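Local coordinates for dTDP-4-dehydrorhamnose reductase (Bacillus anthracis, PDB 3SC6), which probably catalyses the NADPH-dependent reduction of dTDP-4-dehydrorhamnose to dTDP-L-rhamnose in the rhamnose biosynthetic pathway, at residues A[142-153]-A[201-212]. Residues are numbered along the deposited sequence; the frame is centred on the assembly and turned at random.
Sequences KELHNKYFIVRT and LIHTSLYGTYHV. With NAP (NADP nicotinamide-adenine-dinucleotide phosphate), chain G.
Ile150 lies beside Thr209 where two parallel strands of the Rossmann-fold sheet pair; strand 148-153 sits between strand 208-211 and strand 100-106, pairing with each along one of its two edges. A ladder of parallel-sheet hydrogen bonds runs from Gly208 N on Tyr148 O to Val212 N on Arg152 O, Ile150 and Arg152 each using both N and O; Tyr210 N reaches Ile150 O at 2.7 Å with an N-H...O angle of 173°. On the face carrying Phe149 and Val151, Phe149 packs its ring against the end of helix 191-202 and the loop that follows. With CG beside its own backbone N (chi1 -60°), the ring slips between Leu201 CB over one face, a CH-pi contact, and Tyr207 CD1 over the other, 3.8 Å from Phe149 CZ, while Thr204 O lies in plane at its edge. Val151, on the same face of the sheet, meets Leu201 CD1 tip to tip through CG2 and touches Val212 CG2 through CG1. Lys147 CA makes a CH-pi contact over the Tyr207 ring face, 3.5 Å from its centroid and 15° off the normal. On the opposite face of the sheet Lys142 NZ donates to Thr209 OG1 at 3.2 Å. Thr209 CG2 sits centrally over the guanidinium of Arg152, whose NH2 is salt-bridged to Glu138 and whose NH1 donates to His211 NE2 within the imidazole plane. At the NADP pocket, Thr153 OG1 donates to Val212 O at 3.0 Å and Thr153 O comes within 3.4 Å of the nicotinamide C5N.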
loop_
_atom_site.group_PDB
_atom_site.type_symbol
_atom_site.label_atom_id
_atom_site.label_comp_id
_atom_site.label_asym_id
_atom_site.label_seq_id
_atom_site.Cartn_x
_atom_site.Cartn_y
_atom_site.Cartn_z
ATOM N N LYS A 142 5.080 9.195 13.961
ATOM C CA LYS A 142 5.167 8.801 15.369
ATOM C C LYS A 142 5.694 9.940 16.224
ATOM O O LYS A 142 5.302 10.097 17.380
ATOM C CB LYS A 142 6.122 7.623 15.576
ATOM C CG LYS A 142 5.750 6.282 14.971
ATOM C CD LYS A 142 6.874 5.292 15.332
ATOM C CE LYS A 142 6.623 3.862 14.894
ATOM N NZ LYS A 142 5.440 3.253 15.573
ATOM N N GLU A 143 6.595 10.726 15.650
ATOM C CA GLU A 143 7.208 11.855 16.346
ATOM C C GLU A 143 6.328 13.102 16.507
ATOM O O GLU A 143 6.460 13.810 17.496
ATOM C CB GLU A 143 8.511 12.236 15.622
ATOM C CG GLU A 143 9.586 11.139 15.639
ATOM C CD GLU A 143 10.805 11.470 14.773
ATOM O OE1 GLU A 143 10.721 12.399 13.942
ATOM O OE2 GLU A 143 11.837 10.764 14.887
ATOM N N LEU A 144 5.413 13.360 15.575
ATOM C CA LEU A 144 4.570 14.559 15.675
ATOM C C LEU A 144 3.058 14.344 15.858
ATOM O O LEU A 144 2.293 15.307 15.842
ATOM C CB LEU A 144 4.814 15.430 14.438
ATOM C CG LEU A 144 6.275 15.849 14.211
ATOM C CD1 LEU A 144 6.418 16.628 12.920
ATOM C CD2 LEU A 144 6.812 16.652 15.375
ATOM N N HIS A 145 2.623 13.105 16.044
ATOM C CA HIS A 145 1.195 12.841 16.221
ATOM C C HIS A 145 1.030 11.626 17.138
ATOM O O HIS A 145 1.911 10.776 17.200
ATOM C CB HIS A 145 0.539 12.674 14.845
ATOM C CG HIS A 145 -0.946 12.500 14.889
ATOM N ND1 HIS A 145 -1.755 13.259 15.706
ATOM C CD2 HIS A 145 -1.776 11.733 14.147
ATOM C CE1 HIS A 145 -3.015 12.919 15.514
ATOM N NE2 HIS A 145 -3.056 12.000 14.567
ATOM N N ASN A 146 -0.082 11.550 17.863
ATOM C CA ASN A 146 -0.304 10.433 18.786
ATOM C C ASN A 146 -1.605 9.633 18.623
ATOM O O ASN A 146 -2.046 8.946 19.548
ATOM C CB ASN A 146 -0.149 10.932 20.228
ATOM C CG ASN A 146 -1.108 12.057 20.568
ATOM O OD1 ASN A 146 -1.914 12.485 19.736
ATOM N ND2 ASN A 146 -1.022 12.547 21.802
ATOM N N LYS A 147 -2.205 9.729 17.446
ATOM C CA LYS A 147 -3.437 9.015 17.123
ATOM C C LYS A 147 -3.234 8.589 15.689
ATOM O O LYS A 147 -3.706 9.251 14.767
ATOM C CB LYS A 147 -4.665 9.913 17.227
ATOM C CG LYS A 147 -4.943 10.495 18.599
ATOM C CD LYS A 147 -6.191 11.375 18.540
ATOM C CE LYS A 147 -6.526 11.987 19.886
ATOM N NZ LYS A 147 -7.758 12.833 19.813
ATOM N N TYR A 148 -2.525 7.481 15.497
ATOM C CA TYR A 148 -2.243 6.994 14.156
ATOM C C TYR A 148 -2.208 5.482 14.005
ATOM O O TYR A 148 -2.130 4.736 14.977
ATOM C CB TYR A 148 -0.868 7.522 13.714
ATOM C CG TYR A 148 0.235 7.094 14.655
ATOM C CD1 TYR A 148 0.809 5.834 14.552
ATOM C CD2 TYR A 148 0.708 7.945 15.645
ATOM C CE1 TYR A 148 1.807 5.427 15.415
ATOM C CE2 TYR A 148 1.716 7.545 16.514
ATOM C CZ TYR A 148 2.260 6.283 16.387
ATOM O OH TYR A 148 3.258 5.861 17.233
ATOM N N PHE A 149 -2.243 5.062 12.749
ATOM C CA PHE A 149 -2.196 3.670 12.375
ATOM C C PHE A 149 -1.233 3.568 11.207
ATOM O O PHE A 149 -1.555 4.007 10.103
ATOM C CB PHE A 149 -3.554 3.161 11.883
ATOM C CG PHE A 149 -4.657 3.271 12.881
ATOM C CD1 PHE A 149 -4.908 2.248 13.764
ATOM C CD2 PHE A 149 -5.477 4.381 12.901
ATOM C CE1 PHE A 149 -5.941 2.343 14.671
ATOM C CE2 PHE A 149 -6.512 4.475 13.804
ATOM C CZ PHE A 149 -6.742 3.458 14.689
ATOM N N ILE A 150 -0.041 3.037 11.441
ATOM C CA ILE A 150 0.922 2.886 10.358
ATOM C C ILE A 150 0.586 1.530 9.763
ATOM O O ILE A 150 0.785 0.504 10.408
ATOM C CB ILE A 150 2.380 2.948 10.835
ATOM C CG1 ILE A 150 2.668 4.316 11.454
ATOM C CG2 ILE A 150 3.318 2.737 9.674
ATOM C CD1 ILE A 150 4.091 4.488 11.927
ATOM N N VAL A 151 0.040 1.530 8.550
ATOM C CA VAL A 151 -0.336 0.290 7.886
ATOM C C VAL A 151 0.577 -0.074 6.712
ATOM O O VAL A 151 0.465 0.483 5.622
ATOM C CB VAL A 151 -1.806 0.348 7.391
ATOM C CG1 VAL A 151 -2.174 -0.930 6.657
ATOM C CG2 VAL A 151 -2.758 0.583 8.564
ATOM N N ARG A 152 1.480 -1.018 6.949
ATOM C CA ARG A 152 2.409 -1.478 5.927
ATOM C C ARG A 152 1.740 -2.572 5.115
ATOM O O ARG A 152 1.161 -3.502 5.681
ATOM C CB ARG A 152 3.662 -2.032 6.587
ATOM C CG ARG A 152 4.445 -1.004 7.348
ATOM C CD ARG A 152 5.522 -1.637 8.178
ATOM N NE ARG A 152 6.283 -0.637 8.912
ATOM C CZ ARG A 152 7.174 -0.921 9.853
ATOM N NH1 ARG A 152 7.364 -2.177 10.235
ATOM N NH2 ARG A 152 7.827 0.057 10.465
ATOM N N THR A 153 1.811 -2.450 3.793
ATOM C CA THR A 153 1.221 -3.430 2.897
ATOM C C THR A 153 2.266 -3.739 1.826
ATOM O O THR A 153 3.376 -3.210 1.889
ATOM C CB THR A 153 -0.061 -2.909 2.251
ATOM O OG1 THR A 153 -0.684 -3.958 1.500
ATOM C CG2 THR A 153 0.235 -1.710 1.356
ATOM N N LEU A 201 -9.932 -0.620 11.450
ATOM C CA LEU A 201 -9.017 0.116 12.332
ATOM C C LEU A 201 -9.480 1.536 12.667
ATOM O O LEU A 201 -9.314 1.986 13.800
ATOM C CB LEU A 201 -7.611 0.192 11.727
ATOM C CG LEU A 201 -6.817 -1.105 11.548
ATOM C CD1 LEU A 201 -5.530 -0.845 10.775
ATOM C CD2 LEU A 201 -6.527 -1.753 12.905
ATOM N N ILE A 202 -10.058 2.240 11.695
ATOM C CA ILE A 202 -10.518 3.616 11.942
ATOM C C ILE A 202 -11.671 3.724 12.959
ATOM O O ILE A 202 -11.855 4.782 13.559
ATOM C CB ILE A 202 -10.794 4.407 10.629
ATOM C CG1 ILE A 202 -12.033 3.896 9.902
ATOM C CG2 ILE A 202 -9.587 4.324 9.697
ATOM C CD1 ILE A 202 -12.304 4.636 8.609
ATOM N N HIS A 203 -12.443 2.651 13.155
ATOM C CA HIS A 203 -13.551 2.673 14.140
ATOM C C HIS A 203 -13.057 2.475 15.572
ATOM O O HIS A 203 -13.842 2.537 16.509
ATOM C CB HIS A 203 -14.613 1.603 13.855
ATOM C CG HIS A 203 -15.422 1.852 12.624
ATOM N ND1 HIS A 203 -15.032 1.439 11.370
ATOM C CD2 HIS A 203 -16.631 2.442 12.467
ATOM C CE1 HIS A 203 -15.954 1.785 10.489
ATOM N NE2 HIS A 203 -16.937 2.392 11.130
ATOM N N THR A 204 -11.761 2.235 15.734
ATOM C CA THR A 204 -11.180 2.028 17.053
ATOM C C THR A 204 -10.025 2.989 17.278
ATOM O O THR A 204 -9.727 3.826 16.427
ATOM C CB THR A 204 -10.631 0.601 17.196
ATOM O OG1 THR A 204 -9.569 0.395 16.253
ATOM C CG2 THR A 204 -11.730 -0.418 16.963
ATOM N N SER A 205 -9.384 2.867 18.436
ATOM C CA SER A 205 -8.249 3.715 18.784
ATOM C C SER A 205 -7.049 2.848 19.161
ATOM O O SER A 205 -6.202 3.252 19.953
ATOM C CB SER A 205 -8.610 4.664 19.924
ATOM O OG SER A 205 -9.008 3.948 21.075
ATOM N N LEU A 206 -6.992 1.650 18.579
ATOM C CA LEU A 206 -5.910 0.698 18.822
ATOM C C LEU A 206 -4.755 1.172 17.950
ATOM O O LEU A 206 -4.350 0.484 17.018
ATOM C CB LEU A 206 -6.358 -0.698 18.364
ATOM C CG LEU A 206 -7.658 -1.257 18.969
ATOM C CD1 LEU A 206 -8.050 -2.563 18.314
ATOM C CD2 LEU A 206 -7.567 -1.420 20.475
ATOM N N TYR A 207 -4.206 2.337 18.272
ATOM C CA TYR A 207 -3.118 2.912 17.484
ATOM C C TYR A 207 -1.857 2.062 17.492
ATOM O O TYR A 207 -1.642 1.262 18.389
ATOM C CB TYR A 207 -2.772 4.315 17.983
ATOM C CG TYR A 207 -3.975 5.217 18.161
ATOM C CD1 TYR A 207 -4.711 5.658 17.077
ATOM C CD2 TYR A 207 -4.295 5.719 19.411
ATOM C CE1 TYR A 207 -5.798 6.493 17.247
ATOM C CE2 TYR A 207 -5.365 6.568 19.587
ATOM C CZ TYR A 207 -6.114 6.950 18.505
ATOM O OH TYR A 207 -7.181 7.799 18.683
ATOM N N GLY A 208 -1.023 2.247 16.475
ATOM C CA GLY A 208 0.216 1.503 16.365
ATOM C C GLY A 208 0.581 1.198 14.933
ATOM O O GLY A 208 0.030 1.788 14.006
ATOM N N THR A 209 1.518 0.265 14.765
ATOM C CA THR A 209 1.989 -0.150 13.456
ATOM C C THR A 209 1.390 -1.520 13.150
ATOM O O THR A 209 1.451 -2.414 13.981
ATOM C CB THR A 209 3.531 -0.247 13.428
ATOM O OG1 THR A 209 4.105 1.011 13.806
ATOM C CG2 THR A 209 4.017 -0.631 12.054
ATOM N N TYR A 210 0.825 -1.674 11.953
ATOM C CA TYR A 210 0.199 -2.930 11.526
ATOM C C TYR A 210 0.573 -3.409 10.135
ATOM O O TYR A 210 0.628 -2.614 9.193
ATOM C CB TYR A 210 -1.314 -2.753 11.483
ATOM C CG TYR A 210 -2.004 -2.528 12.797
ATOM C CD1 TYR A 210 -2.619 -3.585 13.456
ATOM C CD2 TYR A 210 -2.059 -1.269 13.374
ATOM C CE1 TYR A 210 -3.273 -3.398 14.644
ATOM C CE2 TYR A 210 -2.709 -1.068 14.579
ATOM C CZ TYR A 210 -3.314 -2.145 15.211
ATOM O OH TYR A 210 -3.965 -1.974 16.407
ATOM N N HIS A 211 0.822 -4.712 9.998
ATOM C CA HIS A 211 1.148 -5.262 8.694
ATOM C C HIS A 211 -0.134 -5.857 8.133
ATOM O O HIS A 211 -0.666 -6.819 8.684
ATOM C CB HIS A 211 2.235 -6.338 8.707
ATOM C CG HIS A 211 3.569 -5.861 9.178
ATOM N ND1 HIS A 211 4.535 -6.707 9.667
ATOM C CD2 HIS A 211 4.063 -4.608 9.317
ATOM C CE1 HIS A 211 5.597 -6.001 10.012
ATOM N NE2 HIS A 211 5.330 -4.726 9.825
ATOM N N VAL A 212 -0.630 -5.278 7.045
ATOM C CA VAL A 212 -1.853 -5.757 6.415
ATOM C C VAL A 212 -1.567 -6.201 4.988
ATOM O O VAL A 212 -1.208 -5.390 4.129
ATOM C CB VAL A 212 -2.934 -4.672 6.390
ATOM C CG1 VAL A 212 -4.196 -5.200 5.717
ATOM C CG2 VAL A 212 -3.237 -4.203 7.806
HETATM P PA NAP G . -0.351 5.392 -6.497
HETATM O O1A NAP G . 0.929 5.960 -7.060
HETATM O O2A NAP G . -1.467 5.004 -7.442
HETATM O O5B NAP G . -0.951 6.419 -5.413
HETATM C C5B NAP G . -0.217 7.548 -4.949
HETATM C C4B NAP G . -0.977 8.816 -5.321
HETATM O O4B NAP G . -0.387 9.950 -4.664
HETATM C C3B NAP G . -0.939 9.089 -6.824
HETATM O O3B NAP G . -2.255 9.204 -7.372
HETATM C C2B NAP G . -0.205 10.404 -6.952
HETATM O O2B NAP G . -0.721 11.208 -8.011
HETATM C C1B NAP G . -0.413 11.040 -5.584
HETATM N N9A NAP G . 0.567 12.126 -5.309
HETATM C C8A NAP G . 1.800 12.274 -5.829
HETATM N N7A NAP G . 2.343 13.413 -5.340
HETATM C C5A NAP G . 1.435 13.977 -4.522
HETATM C C6A NAP G . 1.410 15.210 -3.699
HETATM N N6A NAP G . 2.477 16.045 -3.672
HETATM N N1A NAP G . 0.299 15.472 -2.973
HETATM C C2A NAP G . -0.757 14.636 -3.004
HETATM N N3A NAP G . -0.753 13.511 -3.750
HETATM C C4A NAP G . 0.319 13.166 -4.509
HETATM O O3 NAP G . 0.020 4.119 -5.573
HETATM P PN NAP G . -1.014 3.467 -4.510
HETATM O O1N NAP G . -0.735 1.983 -4.450
HETATM O O2N NAP G . -2.413 3.973 -4.760
HETATM O O5D NAP G . -0.531 4.109 -3.121
HETATM C C5D NAP G . -1.049 3.630 -1.879
HETATM C C4D NAP G . 0.048 3.599 -0.816
HETATM O O4D NAP G . 0.503 2.252 -0.613
HETATM C C3D NAP G . 1.270 4.432 -1.192
HETATM O O3D NAP G . 1.564 5.372 -0.155
HETATM C C2D NAP G . 2.403 3.440 -1.345
HETATM O O2D NAP G . 3.615 3.989 -0.826
HETATM C C1D NAP G . 1.935 2.217 -0.564
HETATM N N1N NAP G . 2.442 0.945 -1.102
HETATM C C2N NAP G . 2.149 0.580 -2.362
HETATM C C3N NAP G . 2.618 -0.625 -2.885
HETATM C C7N NAP G . 2.275 -1.002 -4.301
HETATM O O7N NAP G . 1.652 -0.208 -4.991
HETATM N N7N NAP G . 2.646 -2.186 -4.786
HETATM C C4N NAP G . 3.393 -1.455 -2.080
HETATM C C5N NAP G . 3.677 -1.060 -0.782
HETATM C C6N NAP G . 3.183 0.152 -0.312
HETATM P P2B NAP G . 0.101 11.383 -9.387
HETATM O O1X NAP G . -0.897 12.060 -10.294
HETATM O O2X NAP G . 1.287 12.243 -9.020
HETATM O O3X NAP G . 0.463 9.975 -9.791
#